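Local atomic coordinates of CofB (Escherichia coli, PDB entry 5AX6), a protein that serves as a minor pilin subunit of the CFA/III type IVb pilus and, as a homotrimer, probably takes part in pilus assembly. Residues A[461-464]-A[465-468]; A[371-374]-A[375-378]; A[446-450]-A[451-455]; A[424-427]-A[428-431]. One frame throughout, in Å; residues are numbered along the deposited sequence.

Contact 1 (A[461-464]-A[465-468]); sequences VFDP and LTNT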
loop_
_atom_site.group_PDB
_atom_site.type_symbol
_atom_site.label_atom_id
_atom_site.label_comp_id
_atom_site.label_asym_id
_atom_site.label_seq_id
_atom_site.Cartn_x
_atom_site.Cartn_y
_atom_site.Cartn_z
ATOM N N VAL A 461 -3.169 -50.888 -34.602
ATOM C CA VAL A 461 -4.366 -50.920 -35.434
ATOM C C VAL A 461 -4.457 -52.249 -36.187
ATOM O O VAL A 461 -3.463 -52.726 -36.728
ATOM C CB VAL A 461 -4.373 -49.745 -36.442
ATOM C CG1 VAL A 461 -5.467 -49.926 -37.498
ATOM C CG2 VAL A 461 -4.539 -48.398 -35.702
ATOM N N PHE A 462 -5.640 -52.850 -36.195
ATOM C CA PHE A 462 -5.879 -54.022 -37.030
ATOM C C PHE A 462 -6.687 -53.632 -38.252
ATOM O O PHE A 462 -7.747 -53.031 -38.128
ATOM C CB PHE A 462 -6.607 -55.122 -36.259
ATOM C CG PHE A 462 -6.924 -56.335 -37.107
ATOM C CD1 PHE A 462 -5.922 -57.222 -37.465
ATOM C CD2 PHE A 462 -8.214 -56.567 -37.560
ATOM C CE1 PHE A 462 -6.206 -58.331 -38.253
ATOM C CE2 PHE A 462 -8.506 -57.675 -38.343
ATOM C CZ PHE A 462 -7.500 -58.554 -38.691
ATOM N N ASP A 463 -6.184 -53.979 -39.432
ATOM C CA ASP A 463 -6.882 -53.703 -40.679
ATOM C C ASP A 463 -7.691 -54.935 -41.082
ATOM O O ASP A 463 -7.126 -55.925 -41.533
ATOM C CB ASP A 463 -5.886 -53.323 -41.783
ATOM C CG ASP A 463 -6.566 -52.834 -43.059
ATOM O OD1 ASP A 463 -7.770 -53.107 -43.261
ATOM O OD2 ASP A 463 -5.884 -52.165 -43.866
ATOM N N PRO A 464 -9.023 -54.875 -40.922
ATOM C CA PRO A 464 -9.879 -56.040 -41.199
ATOM C C PRO A 464 -9.994 -56.352 -42.694
ATOM O O PRO A 464 -10.240 -57.502 -43.058
ATOM C CB PRO A 464 -11.235 -55.631 -40.613
ATOM C CG PRO A 464 -11.216 -54.138 -40.611
ATOM C CD PRO A 464 -9.785 -53.727 -40.403
ATOM N N LEU A 465 -9.802 -55.343 -43.535
ATOM C CA LEU A 465 -9.853 -55.513 -44.986
ATOM C C LEU A 465 -8.741 -56.429 -45.497
ATOM O O LEU A 465 -8.957 -57.230 -46.407
ATOM C CB LEU A 465 -9.765 -54.153 -45.687
ATOM C CG LEU A 465 -11.083 -53.584 -46.217
ATOM C CD1 LEU A 465 -12.209 -53.804 -45.217
ATOM C CD2 LEU A 465 -10.936 -52.107 -46.551
ATOM N N THR A 466 -7.555 -56.307 -44.913
ATOM C CA THR A 466 -6.411 -57.092 -45.363
ATOM C C THR A 466 -5.935 -58.055 -44.283
ATOM O O THR A 466 -4.953 -58.770 -44.471
ATOM C CB THR A 466 -5.242 -56.186 -45.787
ATOM O OG1 THR A 466 -4.758 -55.461 -44.647
ATOM C CG2 THR A 466 -5.698 -55.202 -46.858
ATOM N N ASN A 467 -6.642 -58.072 -43.155
ATOM C CA ASN A 467 -6.268 -58.918 -42.024
ATOM C C ASN A 467 -4.821 -58.692 -41.594
ATOM O O ASN A 467 -4.074 -59.639 -41.360
ATOM C CB ASN A 467 -6.490 -60.393 -42.361
ATOM C CG ASN A 467 -7.846 -60.892 -41.914
ATOM O OD1 ASN A 467 -8.807 -60.127 -41.828
ATOM N ND2 ASN A 467 -7.928 -62.182 -41.613
ATOM N N THR A 468 -4.435 -57.427 -41.485
ATOM C CA THR A 468 -3.052 -57.071 -41.197
ATOM C C THR A 468 -2.969 -56.247 -39.919
ATOM O O THR A 468 -3.781 -55.350 -39.700
ATOM C CB THR A 468 -2.424 -56.283 -42.370
ATOM O OG1 THR A 468 -2.552 -57.042 -43.581
ATOM C CG2 THR A 468 -0.953 -55.985 -42.102
#
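The F462 ring rests slantwise on the far arm of its own hairpin. Its CZ comes within 3.6 Å of N467 CA, and CD1 meets T468 O at 3.6 Å; both partners approach obliquely. The amide of N467 runs alongside in the same direction, the two planes 51° apart, and a Y438 ring of a neighbouring subunit also meets the F462 ring. The other flat group is the D463 carboxylate. With CG anti to the backbone N (chi1 -172°) it turns back over the loop, where OD1 takes the N-H of L465 in a weak bond of 3.0 Å, an Asx turn. T466 OG1 lies 3.6 Å from D463 OD2 and shares a 2.9 Å hydrogen bond with T468 OG1.

Between ring and carboxylate the backbone closes the loop: D463 N donates almost straight to T468 O (2.8 Å), and T468 N returns a bond to D463 O at 3.1 Å. Opposite D463 stand both N467 and T468, a G1 beta bulge, and N467 takes the left-handed backbone conformation this needs. The chemistry implies a turn fixed mainly by backbone bonds about D463, with the carboxylate adding one weak bond and F462 turned to the neighbouring subunit.

Contact 2 (A[371-374]-A[375-378]); sequences IGNV and TSEK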
loop_
_atom_site.group_PDB
_atom_site.type_symbol
_atom_site.label_atom_id
_atom_site.label_comp_id
_atom_site.label_asym_id
_atom_site.label_seq_id
_atom_site.Cartn_x
_atom_site.Cartn_y
_atom_site.Cartn_z
ATOM N N ILE A 371 13.355 -50.229 -31.366
ATOM C CA ILE A 371 13.640 -49.493 -30.136
ATOM C C ILE A 371 13.397 -48.004 -30.380
ATOM O O ILE A 371 13.823 -47.463 -31.399
ATOM C CB ILE A 371 15.097 -49.703 -29.661
ATOM C CG1 ILE A 371 15.423 -51.194 -29.528
ATOM C CG2 ILE A 371 15.344 -48.972 -28.355
ATOM C CD1 ILE A 371 16.907 -51.486 -29.385
ATOM N N GLY A 372 12.715 -47.339 -29.455
ATOM C CA GLY A 372 12.393 -45.931 -29.632
ATOM C C GLY A 372 13.583 -44.992 -29.493
ATOM O O GLY A 372 14.396 -45.132 -28.580
ATOM N N ASN A 373 13.705 -44.058 -30.431
ATOM C CA ASN A 373 14.685 -42.987 -30.335
ATOM C C ASN A 373 13.911 -41.676 -30.265
ATOM O O ASN A 373 13.753 -40.983 -31.270
ATOM C CB ASN A 373 15.649 -43.002 -31.519
ATOM C CG ASN A 373 16.694 -41.893 -31.440
ATOM O OD1 ASN A 373 16.860 -41.249 -30.404
ATOM N ND2 ASN A 373 17.397 -41.666 -32.541
ATOM N N VAL A 374 13.407 -41.359 -29.080
ATOM C CA VAL A 374 12.416 -40.291 -28.960
ATOM C C VAL A 374 12.986 -38.913 -29.260
ATOM O O VAL A 374 12.231 -38.007 -29.608
ATOM C CB VAL A 374 11.769 -40.270 -27.556
ATOM C CG1 VAL A 374 11.110 -41.618 -27.257
ATOM C CG2 VAL A 374 12.799 -39.896 -26.475
ATOM N N THR A 375 14.303 -38.738 -29.133
ATOM C CA THR A 375 14.893 -37.421 -29.359
ATOM C C THR A 375 14.965 -37.080 -30.840
ATOM O O THR A 375 15.222 -35.927 -31.205
ATOM C CB THR A 375 16.326 -37.301 -28.776
ATOM O OG1 THR A 375 17.187 -38.251 -29.416
ATOM C CG2 THR A 375 16.330 -37.527 -27.277
ATOM N N SER A 376 14.732 -38.077 -31.692
ATOM C CA SER A 376 15.013 -37.931 -33.115
ATOM C C SER A 376 13.937 -38.480 -34.037
ATOM O O SER A 376 14.027 -38.316 -35.253
ATOM C CB SER A 376 16.343 -38.621 -33.455
ATOM O OG SER A 376 17.398 -37.689 -33.505
ATOM N N GLU A 377 12.933 -39.140 -33.471
ATOM C CA GLU A 377 11.898 -39.775 -34.289
ATOM C C GLU A 377 11.086 -38.779 -35.098
ATOM O O GLU A 377 10.696 -37.725 -34.602
ATOM C CB GLU A 377 10.948 -40.592 -33.417
ATOM C CG GLU A 377 11.428 -42.021 -33.153
ATOM C CD GLU A 377 10.614 -42.710 -32.077
ATOM O OE1 GLU A 377 9.927 -42.003 -31.307
ATOM O OE2 GLU A 377 10.658 -43.956 -31.999
ATOM N N LYS A 378 10.832 -39.131 -36.349
ATOM C CA LYS A 378 9.981 -38.322 -37.203
ATOM C C LYS A 378 8.576 -38.245 -36.624
ATOM O O LYS A 378 8.049 -39.236 -36.107
ATOM C CB LYS A 378 9.929 -38.890 -38.622
ATOM C CG LYS A 378 11.247 -38.780 -39.380
ATOM C CD LYS A 378 11.030 -38.757 -40.889
ATOM C CE LYS A 378 10.651 -37.364 -41.371
ATOM N NZ LYS A 378 11.737 -36.384 -41.092
HETATM O O HOH W 1 16.290 -41.179 -27.695
#
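A tight turn in the loop between helix 359-362 and strand 381-384 brings N373 against S376 and E377. V374 and T375 occupy its two central positions with type I backbone angles, and S376 N donates to N373 O at 3.1 Å. E377 N adds a weak, bent bond to the same oxygen at 3.0 Å.

Two side chains cross the turn. The N373 amide swings out over the corner because its CG stands anti to the backbone N (chi1 -180°): ND2 abuts S376 CB at 3.3 Å, while OD1 accepts a weak bond from T375 OG1 (3.2 Å) and a stronger one from a water at 2.8 Å, which also reaches T375 N weakly. E377 comes back from the opposite end of the turn, its chain extended so that CG passes 3.2 Å from N373 O and OE2 weakly receives the N-H of N373 at 3.4 Å. The main partners of OE2 lie elsewhere: the hydroxyl of Y370 and R430 of a neighbouring subunit, which forms a salt bridge with it. Replacing E377 by alanine would probably leave that arginine without its mate and Y370 without its acceptor. V374 meanwhile packs on strands 438-448 and 452-463. This is a type I beta turn with an asparagine at its first position, set at a trimer interface.

Contact 3 (A[446-450]-A[451-455]); sequences VNQSG and SKWYI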
loop_
_atom_site.group_PDB
_atom_site.type_symbol
_atom_site.label_atom_id
_atom_site.label_comp_id
_atom_site.label_asym_id
_atom_site.label_seq_id
_atom_site.Cartn_x
_atom_site.Cartn_y
_atom_site.Cartn_z
ATOM N N VAL A 446 6.270 -39.306 -22.652
ATOM C CA VAL A 446 6.843 -37.982 -22.524
ATOM C C VAL A 446 8.210 -38.114 -21.903
ATOM O O VAL A 446 8.352 -38.725 -20.841
ATOM C CB VAL A 446 5.957 -37.054 -21.654
ATOM C CG1 VAL A 446 6.692 -35.749 -21.326
ATOM C CG2 VAL A 446 4.615 -36.784 -22.373
ATOM N N ASN A 447 9.196 -37.518 -22.560
ATOM C CA ASN A 447 10.568 -37.492 -22.085
ATOM C C ASN A 447 11.112 -36.074 -22.123
ATOM O O ASN A 447 10.531 -35.207 -22.766
ATOM C CB ASN A 447 11.447 -38.414 -22.935
ATOM C CG ASN A 447 10.934 -39.841 -22.948
ATOM O OD1 ASN A 447 10.321 -40.293 -23.925
ATOM N ND2 ASN A 447 11.155 -40.548 -21.848
ATOM N N GLN A 448 12.230 -35.850 -21.446
ATOM C CA GLN A 448 12.823 -34.522 -21.383
ATOM C C GLN A 448 14.350 -34.588 -21.356
ATOM O O GLN A 448 14.932 -35.500 -20.761
ATOM C CB GLN A 448 12.318 -33.777 -20.139
ATOM C CG GLN A 448 12.852 -34.361 -18.842
ATOM C CD GLN A 448 12.088 -33.911 -17.605
ATOM O OE1 GLN A 448 11.518 -34.735 -16.881
ATOM N NE2 GLN A 448 12.110 -32.619 -17.334
ATOM N N SER A 449 14.981 -33.617 -22.005
ATOM C CA SER A 449 16.385 -33.303 -21.758
ATOM C C SER A 449 16.401 -32.097 -20.837
ATOM O O SER A 449 15.360 -31.692 -20.326
ATOM C CB SER A 449 17.128 -32.990 -23.053
ATOM O OG SER A 449 16.572 -31.852 -23.688
ATOM N N GLY A 450 17.570 -31.505 -20.639
ATOM C CA GLY A 450 17.645 -30.274 -19.879
ATOM C C GLY A 450 16.867 -29.153 -20.549
ATOM O O GLY A 450 16.359 -28.260 -19.871
ATOM N N SER A 451 16.752 -29.200 -21.874
ATOM C CA SER A 451 16.150 -28.083 -22.610
ATOM C C SER A 451 14.918 -28.410 -23.472
ATOM O O SER A 451 14.196 -27.499 -23.876
ATOM C CB SER A 451 17.217 -27.427 -23.501
ATOM O OG SER A 451 17.650 -28.324 -24.504
ATOM N N LYS A 452 14.664 -29.687 -23.758
ATOM C CA LYS A 452 13.542 -30.041 -24.626
ATOM C C LYS A 452 12.580 -31.049 -23.987
ATOM O O LYS A 452 12.995 -31.903 -23.208
ATOM C CB LYS A 452 14.037 -30.621 -25.957
ATOM C CG LYS A 452 14.971 -29.712 -26.753
ATOM C CD LYS A 452 14.227 -28.511 -27.338
ATOM C CE LYS A 452 15.111 -27.725 -28.306
ATOM N NZ LYS A 452 14.341 -26.687 -29.065
ATOM N N TRP A 453 11.297 -30.928 -24.331
ATOM C CA TRP A 453 10.309 -31.988 -24.107
ATOM C C TRP A 453 10.132 -32.794 -25.373
ATOM O O TRP A 453 9.990 -32.220 -26.445
ATOM C CB TRP A 453 8.924 -31.440 -23.732
ATOM C CG TRP A 453 8.768 -30.804 -22.381
ATOM C CD1 TRP A 453 8.582 -29.479 -22.133
ATOM C CD2 TRP A 453 8.724 -31.462 -21.111
ATOM N NE1 TRP A 453 8.451 -29.262 -20.787
ATOM C CE2 TRP A 453 8.525 -30.468 -20.133
ATOM C CE3 TRP A 453 8.820 -32.800 -20.701
ATOM C CZ2 TRP A 453 8.435 -30.756 -18.769
ATOM C CZ3 TRP A 453 8.746 -33.088 -19.350
ATOM C CH2 TRP A 453 8.553 -32.070 -18.394
ATOM N N TYR A 454 10.086 -34.117 -25.250
ATOM C CA TYR A 454 9.783 -34.968 -26.393
ATOM C C TYR A 454 8.527 -35.769 -26.151
ATOM O O TYR A 454 8.457 -36.520 -25.190
ATOM C CB TYR A 454 10.933 -35.930 -26.683
ATOM C CG TYR A 454 12.259 -35.239 -26.873
ATOM C CD1 TYR A 454 12.624 -34.721 -28.110
ATOM C CD2 TYR A 454 13.143 -35.105 -25.814
ATOM C CE1 TYR A 454 13.854 -34.083 -28.282
ATOM C CE2 TYR A 454 14.370 -34.473 -25.981
ATOM C CZ TYR A 454 14.712 -33.971 -27.217
ATOM O OH TYR A 454 15.931 -33.353 -27.378
ATOM N N ILE A 455 7.544 -35.616 -27.031
ATOM C CA ILE A 455 6.310 -36.366 -26.899
ATOM C C ILE A 455 6.177 -37.267 -28.106
ATOM O O ILE A 455 6.217 -36.799 -29.248
ATOM C CB ILE A 455 5.059 -35.459 -26.783
ATOM C CG1 ILE A 455 5.199 -34.482 -25.607
ATOM C CG2 ILE A 455 3.828 -36.314 -26.537
ATOM C CD1 ILE A 455 5.636 -33.076 -25.987
HETATM O O HOH W 2 8.827 -39.393 -25.908
#
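Q448 and W453 lie side by side on one face of a beta hairpin, the antiparallel pair of strands 438-448 and 452-463. Q448 takes chi1 69°, with CG between its backbone N and carbonyl carbon, and from there its extended chain follows the indole outward: CB sits 3.7 Å from W453 CE3, and NE2 ends 3.8 Å from W453 CH2, the amide inclined 31° to the ring. V446 reaches the same benzo corner obliquely through CG1, 3.7 Å from W453 CE3, while its other methyl, CG2, runs beside I455 CG1. The N447 carbonyl oxygen arrives at the edge of the indole, near its plane. W453 NE1 bonds to Q386, beyond the hairpin.

N447 and Y454 hold the other face. They form the hydrogen-bonded pair, with Y454 N donating very straight to N447 O at 2.7 Å and N447 N to Y454 O at 2.9 Å. The N447 amide looks beyond the hairpin: OD1 accepts from Q445, and ND2 bonds to the carbonyl of A427 of a neighbouring subunit.

At the tip the chain turns through S449, G450 and S451. S449 N donates to K452 O, but the return bond goes to a hydroxyl: S449 OG, turned inward at chi1 62°, takes S451 N at 3.2 Å as an ST turn and K452 N at 2.9 Å. With an alanine in place of S449, the N-H groups of S451 and K452 would probably lose their acceptor and the loop could shift. The same S449 OG also lies 3.6 Å from K452 CB.

Contact 4 (A[424-427]-A[428-431]); sequences SSLA and GNRN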
loop_
_atom_site.group_PDB
_atom_site.type_symbol
_atom_site.label_atom_id
_atom_site.label_comp_id
_atom_site.label_asym_id
_atom_site.label_seq_id
_atom_site.Cartn_x
_atom_site.Cartn_y
_atom_site.Cartn_z
ATOM N N SER A 424 -4.569 -32.458 -37.318
ATOM C CA SER A 424 -3.643 -31.362 -37.081
ATOM C C SER A 424 -4.368 -30.053 -36.734
ATOM O O SER A 424 -3.795 -29.187 -36.073
ATOM C CB SER A 424 -2.726 -31.163 -38.299
ATOM O OG SER A 424 -3.462 -30.742 -39.430
ATOM N N SER A 425 -5.621 -29.913 -37.173
ATOM C CA SER A 425 -6.419 -28.720 -36.863
ATOM C C SER A 425 -7.721 -29.095 -36.186
ATOM O O SER A 425 -8.581 -29.731 -36.787
ATOM C CB SER A 425 -6.711 -27.913 -38.126
ATOM O OG SER A 425 -5.502 -27.524 -38.751
ATOM N N LEU A 426 -7.855 -28.691 -34.928
ATOM C CA LEU A 426 -9.003 -29.069 -34.112
ATOM C C LEU A 426 -10.346 -28.692 -34.759
ATOM O O LEU A 426 -11.339 -29.399 -34.601
ATOM C CB LEU A 426 -8.877 -28.410 -32.733
ATOM C CG LEU A 426 -10.018 -28.603 -31.732
ATOM C CD1 LEU A 426 -10.258 -30.094 -31.447
ATOM C CD2 LEU A 426 -9.709 -27.807 -30.458
ATOM N N ALA A 427 -10.375 -27.583 -35.491
ATOM C CA ALA A 427 -11.627 -27.124 -36.100
ATOM C C ALA A 427 -12.034 -27.962 -37.314
ATOM O O ALA A 427 -13.175 -27.872 -37.785
ATOM C CB ALA A 427 -11.521 -25.646 -36.493
ATOM N N GLY A 428 -11.122 -28.790 -37.809
ATOM C CA GLY A 428 -11.435 -29.627 -38.959
ATOM C C GLY A 428 -11.220 -31.119 -38.783
ATOM O O GLY A 428 -11.028 -31.835 -39.776
ATOM N N ASN A 429 -11.284 -31.610 -37.543
ATOM C CA ASN A 429 -10.984 -33.021 -37.274
ATOM C C ASN A 429 -11.936 -34.012 -37.963
ATOM O O ASN A 429 -11.547 -35.128 -38.281
ATOM C CB ASN A 429 -10.979 -33.293 -35.757
ATOM C CG ASN A 429 -9.667 -32.857 -35.082
ATOM O OD1 ASN A 429 -8.692 -32.520 -35.755
ATOM N ND2 ASN A 429 -9.643 -32.880 -33.744
ATOM N N ARG A 430 -13.183 -33.622 -38.182
ATOM C CA ARG A 430 -14.150 -34.539 -38.787
ATOM C C ARG A 430 -14.123 -34.489 -40.315
ATOM O O ARG A 430 -14.865 -35.213 -40.975
ATOM C CB ARG A 430 -15.569 -34.219 -38.315
ATOM C CG ARG A 430 -15.870 -34.563 -36.871
ATOM C CD ARG A 430 -17.163 -33.900 -36.455
ATOM N NE ARG A 430 -18.276 -34.355 -37.281
ATOM C CZ ARG A 430 -19.523 -33.929 -37.146
ATOM N NH1 ARG A 430 -19.815 -33.024 -36.223
ATOM N NH2 ARG A 430 -20.477 -34.406 -37.936
ATOM N N ASN A 431 -13.285 -33.629 -40.872
ATOM C CA ASN A 431 -13.362 -33.318 -42.297
ATOM C C ASN A 431 -12.961 -34.480 -43.207
ATOM O O ASN A 431 -13.545 -34.665 -44.276
ATOM C CB ASN A 431 -12.518 -32.084 -42.603
ATOM C CG ASN A 431 -13.133 -30.810 -42.040
ATOM O OD1 ASN A 431 -14.075 -30.860 -41.235
ATOM N ND2 ASN A 431 -12.609 -29.662 -42.459
HETATM O O HOH W 3 -14.419 -27.755 -40.218
#
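S425 and G428 form the compact part of this contact: G428 N donates to S425 O at 2.9 Å across a tight turn through L426 and A427. The N429 side chain leans back into the same corner, its CG 3.7 Å from S425 O. With CG beside its own backbone N (chi1 -80°), the amide also crosses L426 obliquely, where L426 CD1 packs against its end. L426 and N429 are buried. G428 suits its place, since a side chain there would crowd the amide of N431.

The other side is looser. Here S424 and N431 are exposed, and a water spans the gap between the two halves, donating to A427 O at 2.7 Å and, over a longer 3.3 Å, to N431 OD1. R430 points off the loop altogether, and its backbone N bonds to the side chain of Q445 of a neighbouring subunit. The same subunit supplies T492, whose hydroxyl takes A427 N. What looks open within one chain is therefore partly lined by another.

A second turn follows directly, with N431 N returning to G428 O at 3.1 Å, a type I beta turn. Two successive reverse turns sharing G428, the second of type I, thus fold this part of the long connection between strands 398-409 and 438-448 into a compact projection at the trimer interface.

In the fold
From the N terminus, contact 2 comes first, turning the loop ahead of strand 381-384. Contact 4 follows in the connection that leaves strand 398-409, then contact 3 closes the hairpin between strands 438-448 and 452-463, and contact 1 closes the next, between 452-463 and 468-473. They run in series; none nests in or crosses another. Contacts 3 and 1 share strand 452-463, one at each end, their centres 34 Å apart. Contacts 2 and 3 touch directly, V374 CG2 lying 3.6 Å from N447 OD1. Contact 4 stands apart in its own chain, yet across the trimer its loop meets contacts 2 and 3 of a neighbouring subunit, joining C-terminal domains.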